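Local coordinates for iron-regulated outer membrane protein (Neisseria meningitidis, PDB 4B7O), which transports iron across the outer membrane as a TonB-dependent transporter, and probably serves as a receptor for siderophore uptake, at residues G202-G207 with D213-Y218; P141-V146 with M271-R276. All coordinates share one frame; numbering follows the deposited sequence.

Interaction 1 of 2, residues G202-G207 with D213-Y218; sequences GASVFG and DGLFSY
Val205 and Phe216 exchange a pair of backbone hydrogen bonds at the middle of a beta hairpin in the barrel wall, strands 198-209 and 212-223 of this TonB-dependent transporter. The two segments run antiparallel at 176°, their axes 4.7 Å apart. Ala203-Tyr218 and Gly207-Gly214 are likewise hydrogen-bonded antiparallel pairs; the non-hydrogen-bonded pairs Ser204-Ser217 and Phe206-Leu215 alternate with them. Ser204 carries the closest side-chain contact. Its CB lies 3.0 Å from Ser217 OG, unusually short and doubtful in its exact value. With OG set opposite the backbone N (chi1 -167°), that oxygen swings across to within 2.8 Å of Ser217 OG and 3.1 Å of Phe216 O. The single hydroxyl proton of Ser204 could go to either, and Phe216 O already accepts the N-H of Val205. Along the same face, Phe206 meets Leu215 chiefly through the beta carbons, CB to CB at 4.0 Å. The Phe206 ring, turned off by a chi1 of 43°, leads away from the partner strand to Leu177, Leu178 and Leu181, while Leu215 also touches Leu177. This buried face thus meets helix 174-177. The other face, with Val205, Phe216 and Tyr218, is more open and probably forms the outer surface of the barrel. At the turn-side end, Asp213 OD1 makes a salt bridge to Arg265, and Asp213 CA sends a C-H toward Gly207 O at 3.1 Å.

Interaction 2 of 2, residues P141-V146 with M271-R276; sequences PALVKV and MEDQHR. Unlike the reference sequence in segment 271-276: Glu272 (reference Lys).
Leu143 holds CG opposite its carbonyl carbon (chi1 -67°), and CD1, continuing the extended chain (chi2 172°), reaches Met271, whose CG stands opposite the backbone N (chi1 156°) and whose end bends at chi3. The contact joins the plug to the wall of the TonB-dependent beta-barrel: Leu143 sits within a turn of the plug chain, and Met271 lies on barrel strand 264-276. The two side chains meet at a slant. CD1 is the sole Leu143 side-chain atom to come close, packing 3.7 Å from Met271 SD and 3.9 Å from Met271 CG, while Met271 CE stays farther off, 4.2 Å from the same methyl. Asp273, two residues along and also directed at the plug, brings OD2 to 4.1 Å from Leu143 CD1; that oxygen takes a weak hydrogen bond from Asp140 N. The apolar methyl is therefore bordered by a carboxylate as well as a thioether, and Leu143 rests further on Ser250 and Leu252 of the adjacent barrel strand. Beyond it, Lys145 and Val146 form a classic beta bulge opposite Lys170. The turn presenting Leu143 is closed by Val144 N, which bonds to Pro141 O at 3.1 Å.

Interactions 1 and 2 sit on the same side of the chain's centre, with their own centres about 13 Å apart and their nearest atoms about 5 Å apart, so they do not touch. Strand 246-259 bridges them in the barrel wall, pairing with 212-223 along one edge and with 264-276 along the other. Its Leu252 is a shared neighbour, met by Leu215 of interaction 1 and Leu143 of interaction 2. Val172 is another: Leu215 packs on it, and the backbones of Leu143 and Val172 are hydrogen-bonded. Interaction 1 builds the wall strand to strand; interaction 2, its centre about 13 Å from the centre of the chain against about 25 Å for interaction 1, seats the plug inside it.

Interaction 1 of 2, residues G202-G207 with D213-Y218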
loop_
_atom_site.group_PDB
_atom_site.type_symbol
_atom_site.label_atom_id
_atom_site.label_comp_id
_atom_site.label_asym_id
_atom_site.label_seq_id
_atom_site.Cartn_x
_atom_site.Cartn_y
_atom_site.Cartn_z
ATOM N N GLY A 202 1.357 -20.345 -12.519
ATOM C CA GLY A 202 0.737 -20.572 -11.256
ATOM C C GLY A 202 -0.276 -21.665 -11.343
ATOM O O GLY A 202 -0.731 -22.003 -12.407
ATOM N N ALA A 203 -0.612 -22.225 -10.194
ATOM C CA ALA A 203 -1.617 -23.239 -10.151
ATOM C C ALA A 203 -2.425 -23.107 -8.861
ATOM O O ALA A 203 -1.921 -22.749 -7.772
ATOM C CB ALA A 203 -0.977 -24.594 -10.214
ATOM N N SER A 204 -3.697 -23.405 -8.974
ATOM C CA SER A 204 -4.511 -23.409 -7.802
ATOM C C SER A 204 -5.424 -24.638 -7.746
ATOM O O SER A 204 -5.879 -25.114 -8.801
ATOM C CB SER A 204 -5.302 -22.099 -7.735
ATOM O OG SER A 204 -5.845 -21.997 -6.434
ATOM N N VAL A 205 -5.674 -25.149 -6.534
ATOM C CA VAL A 205 -6.757 -26.158 -6.318
ATOM C C VAL A 205 -7.709 -25.728 -5.137
ATOM O O VAL A 205 -7.281 -25.105 -4.174
ATOM C CB VAL A 205 -6.136 -27.566 -6.147
ATOM C CG1 VAL A 205 -5.273 -27.656 -4.899
ATOM C CG2 VAL A 205 -7.194 -28.666 -6.124
ATOM N N PHE A 206 -9.002 -26.002 -5.236
ATOM C CA PHE A 206 -9.960 -25.395 -4.355
ATOM C C PHE A 206 -11.263 -26.147 -4.407
ATOM O O PHE A 206 -11.557 -26.890 -5.353
ATOM C CB PHE A 206 -10.276 -23.947 -4.813
ATOM C CG PHE A 206 -10.457 -23.807 -6.293
ATOM C CD1 PHE A 206 -9.356 -23.545 -7.116
ATOM C CD2 PHE A 206 -11.705 -23.974 -6.872
ATOM C CE1 PHE A 206 -9.504 -23.469 -8.489
ATOM C CE2 PHE A 206 -11.876 -23.912 -8.254
ATOM C CZ PHE A 206 -10.775 -23.642 -9.068
ATOM N N GLY A 207 -12.090 -25.914 -3.411
ATOM C CA GLY A 207 -13.451 -26.428 -3.461
ATOM C C GLY A 207 -14.206 -26.155 -2.186
ATOM O O GLY A 207 -13.692 -25.550 -1.216
ATOM N N ASP A 213 -14.912 -25.051 2.958
ATOM C CA ASP A 213 -14.296 -24.652 1.698
ATOM C C ASP A 213 -12.797 -24.470 1.877
ATOM O O ASP A 213 -12.293 -24.104 2.958
ATOM C CB ASP A 213 -14.983 -23.390 1.145
ATOM C CG ASP A 213 -14.934 -22.253 2.131
ATOM O OD1 ASP A 213 -15.768 -22.184 3.102
ATOM O OD2 ASP A 213 -14.001 -21.448 1.950
ATOM N N GLY A 214 -12.074 -24.750 0.829
ATOM C CA GLY A 214 -10.642 -24.636 0.988
ATOM C C GLY A 214 -9.926 -24.296 -0.297
ATOM O O GLY A 214 -10.409 -24.574 -1.400
ATOM N N LEU A 215 -8.754 -23.702 -0.166
ATOM C CA LEU A 215 -8.032 -23.435 -1.348
ATOM C C LEU A 215 -6.539 -23.567 -1.110
ATOM O O LEU A 215 -6.053 -23.196 -0.059
ATOM C CB LEU A 215 -8.482 -22.062 -1.834
ATOM C CG LEU A 215 -7.655 -21.116 -2.641
ATOM C CD1 LEU A 215 -8.640 -20.169 -3.315
ATOM C CD2 LEU A 215 -6.766 -20.359 -1.702
ATOM N N PHE A 216 -5.814 -24.093 -2.087
ATOM C CA PHE A 216 -4.370 -23.893 -2.066
ATOM C C PHE A 216 -3.865 -23.293 -3.372
ATOM O O PHE A 216 -4.180 -23.786 -4.463
ATOM C CB PHE A 216 -3.599 -25.158 -1.661
ATOM C CG PHE A 216 -2.124 -24.996 -1.746
ATOM C CD1 PHE A 216 -1.425 -24.367 -0.714
ATOM C CD2 PHE A 216 -1.421 -25.407 -2.891
ATOM C CE1 PHE A 216 -0.032 -24.173 -0.801
ATOM C CE2 PHE A 216 -0.039 -25.212 -2.992
ATOM C CZ PHE A 216 0.661 -24.602 -1.947
ATOM N N SER A 217 -3.070 -22.245 -3.261
ATOM C CA SER A 217 -2.602 -21.550 -4.451
ATOM C C SER A 217 -1.122 -21.191 -4.476
ATOM O O SER A 217 -0.586 -20.644 -3.514
ATOM C CB SER A 217 -3.382 -20.282 -4.644
ATOM O OG SER A 217 -3.738 -20.254 -5.970
ATOM N N TYR A 218 -0.493 -21.442 -5.622
ATOM C CA TYR A 218 0.903 -21.192 -5.807
ATOM C C TYR A 218 1.119 -20.320 -7.052
ATOM O O TYR A 218 0.497 -20.560 -8.090
ATOM C CB TYR A 218 1.625 -22.536 -6.002
ATOM C CG TYR A 218 3.086 -22.327 -6.301
ATOM C CD1 TYR A 218 3.974 -21.897 -5.290
ATOM C CD2 TYR A 218 3.585 -22.511 -7.583
ATOM C CE1 TYR A 218 5.316 -21.672 -5.557
ATOM C CE2 TYR A 218 4.940 -22.302 -7.853
ATOM C CZ TYR A 218 5.795 -21.883 -6.832
ATOM O OH TYR A 218 7.123 -21.670 -7.111
#

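Interaction 2 of 2, residues P141-V146 with M271-R276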
loop_
_atom_site.group_PDB
_atom_site.type_symbol
_atom_site.label_atom_id
_atom_site.label_comp_id
_atom_site.label_asym_id
_atom_site.label_seq_id
_atom_site.Cartn_x
_atom_site.Cartn_y
_atom_site.Cartn_z
ATOM N N PRO A 141 -0.804 -9.338 -6.675
ATOM C CA PRO A 141 -2.197 -9.485 -7.122
ATOM C C PRO A 141 -2.628 -10.884 -7.408
ATOM O O PRO A 141 -3.824 -11.183 -7.418
ATOM C CB PRO A 141 -2.246 -8.677 -8.434
ATOM C CG PRO A 141 -0.804 -8.454 -8.824
ATOM C CD PRO A 141 -0.064 -8.366 -7.500
ATOM N N ALA A 142 -1.685 -11.757 -7.698
ATOM C CA ALA A 142 -2.057 -13.148 -7.877
ATOM C C ALA A 142 -2.864 -13.710 -6.681
ATOM O O ALA A 142 -3.729 -14.534 -6.830
ATOM C CB ALA A 142 -0.796 -13.985 -8.112
ATOM N N LEU A 143 -2.563 -13.244 -5.490
ATOM C CA LEU A 143 -3.193 -13.739 -4.314
ATOM C C LEU A 143 -4.579 -13.122 -4.015
ATOM O O LEU A 143 -5.381 -13.693 -3.267
ATOM C CB LEU A 143 -2.248 -13.441 -3.153
ATOM C CG LEU A 143 -0.896 -14.187 -3.128
ATOM C CD1 LEU A 143 -0.071 -13.592 -2.006
ATOM C CD2 LEU A 143 -1.056 -15.686 -2.931
ATOM N N VAL A 144 -4.857 -11.961 -4.583
ATOM C CA VAL A 144 -6.016 -11.210 -4.139
ATOM C C VAL A 144 -7.293 -11.534 -4.920
ATOM O O VAL A 144 -7.231 -11.967 -6.058
ATOM C CB VAL A 144 -5.711 -9.703 -4.113
ATOM C CG1 VAL A 144 -4.348 -9.488 -3.491
ATOM C CG2 VAL A 144 -5.756 -9.123 -5.512
ATOM N N LYS A 145 -8.452 -11.319 -4.315
ATOM C CA LYS A 145 -9.695 -11.429 -5.061
ATOM C C LYS A 145 -10.289 -10.060 -5.411
ATOM O O LYS A 145 -10.980 -9.905 -6.405
ATOM C CB LYS A 145 -10.708 -12.271 -4.329
ATOM C CG LYS A 145 -11.259 -11.673 -3.065
ATOM C CD LYS A 145 -12.635 -12.274 -2.786
ATOM C CE LYS A 145 -12.929 -12.308 -1.296
ATOM N NZ LYS A 145 -14.361 -12.036 -1.010
ATOM N N VAL A 146 -9.971 -9.070 -4.602
ATOM C CA VAL A 146 -10.574 -7.805 -4.716
ATOM C C VAL A 146 -9.528 -6.811 -4.195
ATOM O O VAL A 146 -8.818 -7.129 -3.245
ATOM C CB VAL A 146 -11.875 -7.862 -3.866
ATOM C CG1 VAL A 146 -11.721 -7.315 -2.465
ATOM C CG2 VAL A 146 -12.991 -7.160 -4.562
ATOM N N MET A 271 -0.407 -17.216 4.215
ATOM C CA MET A 271 0.067 -16.645 2.981
ATOM C C MET A 271 1.552 -16.274 3.051
ATOM O O MET A 271 1.973 -15.699 4.059
ATOM C CB MET A 271 -0.762 -15.404 2.687
ATOM C CG MET A 271 -0.111 -14.389 1.799
ATOM S SD MET A 271 -1.366 -13.113 1.456
ATOM C CE MET A 271 -0.305 -11.662 1.674
ATOM N N GLU A 272 2.308 -16.561 1.977
ATOM C CA GLU A 272 3.663 -16.025 1.811
ATOM C C GLU A 272 3.865 -15.376 0.475
ATOM O O GLU A 272 3.402 -15.904 -0.539
ATOM C CB GLU A 272 4.709 -17.116 1.875
ATOM C CG GLU A 272 4.720 -17.813 3.213
ATOM C CD GLU A 272 6.118 -18.068 3.759
ATOM O OE1 GLU A 272 7.101 -18.301 2.964
ATOM O OE2 GLU A 272 6.189 -18.050 5.012
ATOM N N ASP A 273 4.614 -14.288 0.466
ATOM C CA ASP A 273 4.911 -13.540 -0.734
ATOM C C ASP A 273 6.406 -13.257 -0.644
ATOM O O ASP A 273 6.859 -12.626 0.303
ATOM C CB ASP A 273 4.128 -12.238 -0.709
ATOM C CG ASP A 273 4.038 -11.568 -2.066
ATOM O OD1 ASP A 273 4.954 -11.674 -2.907
ATOM O OD2 ASP A 273 3.019 -10.899 -2.302
ATOM N N GLN A 274 7.175 -13.721 -1.604
ATOM C CA GLN A 274 8.605 -13.659 -1.463
ATOM C C GLN A 274 9.316 -13.167 -2.706
ATOM O O GLN A 274 8.997 -13.612 -3.799
ATOM C CB GLN A 274 9.143 -15.012 -1.081
ATOM C CG GLN A 274 10.650 -15.010 -0.961
ATOM C CD GLN A 274 11.147 -16.282 -0.293
ATOM O OE1 GLN A 274 11.335 -17.288 -0.939
ATOM N NE2 GLN A 274 11.350 -16.228 0.989
ATOM N N HIS A 275 10.201 -12.198 -2.553
ATOM C CA HIS A 275 11.028 -11.729 -3.661
ATOM C C HIS A 275 12.443 -12.186 -3.448
ATOM O O HIS A 275 12.978 -12.014 -2.357
ATOM C CB HIS A 275 11.099 -10.213 -3.689
ATOM C CG HIS A 275 9.782 -9.558 -3.882
ATOM N ND1 HIS A 275 9.665 -8.242 -4.027
ATOM C CD2 HIS A 275 8.490 -10.083 -3.954
ATOM C CE1 HIS A 275 8.389 -7.921 -4.184
ATOM N NE2 HIS A 275 7.666 -9.046 -4.135
ATOM N N ARG A 276 13.073 -12.728 -4.490
ATOM C CA ARG A 276 14.471 -13.096 -4.380
ATOM C C ARG A 276 15.275 -12.692 -5.602
ATOM O O ARG A 276 14.812 -12.776 -6.727
ATOM C CB ARG A 276 14.624 -14.573 -4.024
ATOM C CG ARG A 276 13.935 -15.513 -4.962
ATOM C CD ARG A 276 13.042 -16.495 -4.235
ATOM N NE ARG A 276 13.751 -17.753 -4.076
ATOM C CZ ARG A 276 13.307 -18.778 -3.361
ATOM N NH1 ARG A 276 12.120 -18.724 -2.768
ATOM N NH2 ARG A 276 14.044 -19.872 -3.266
#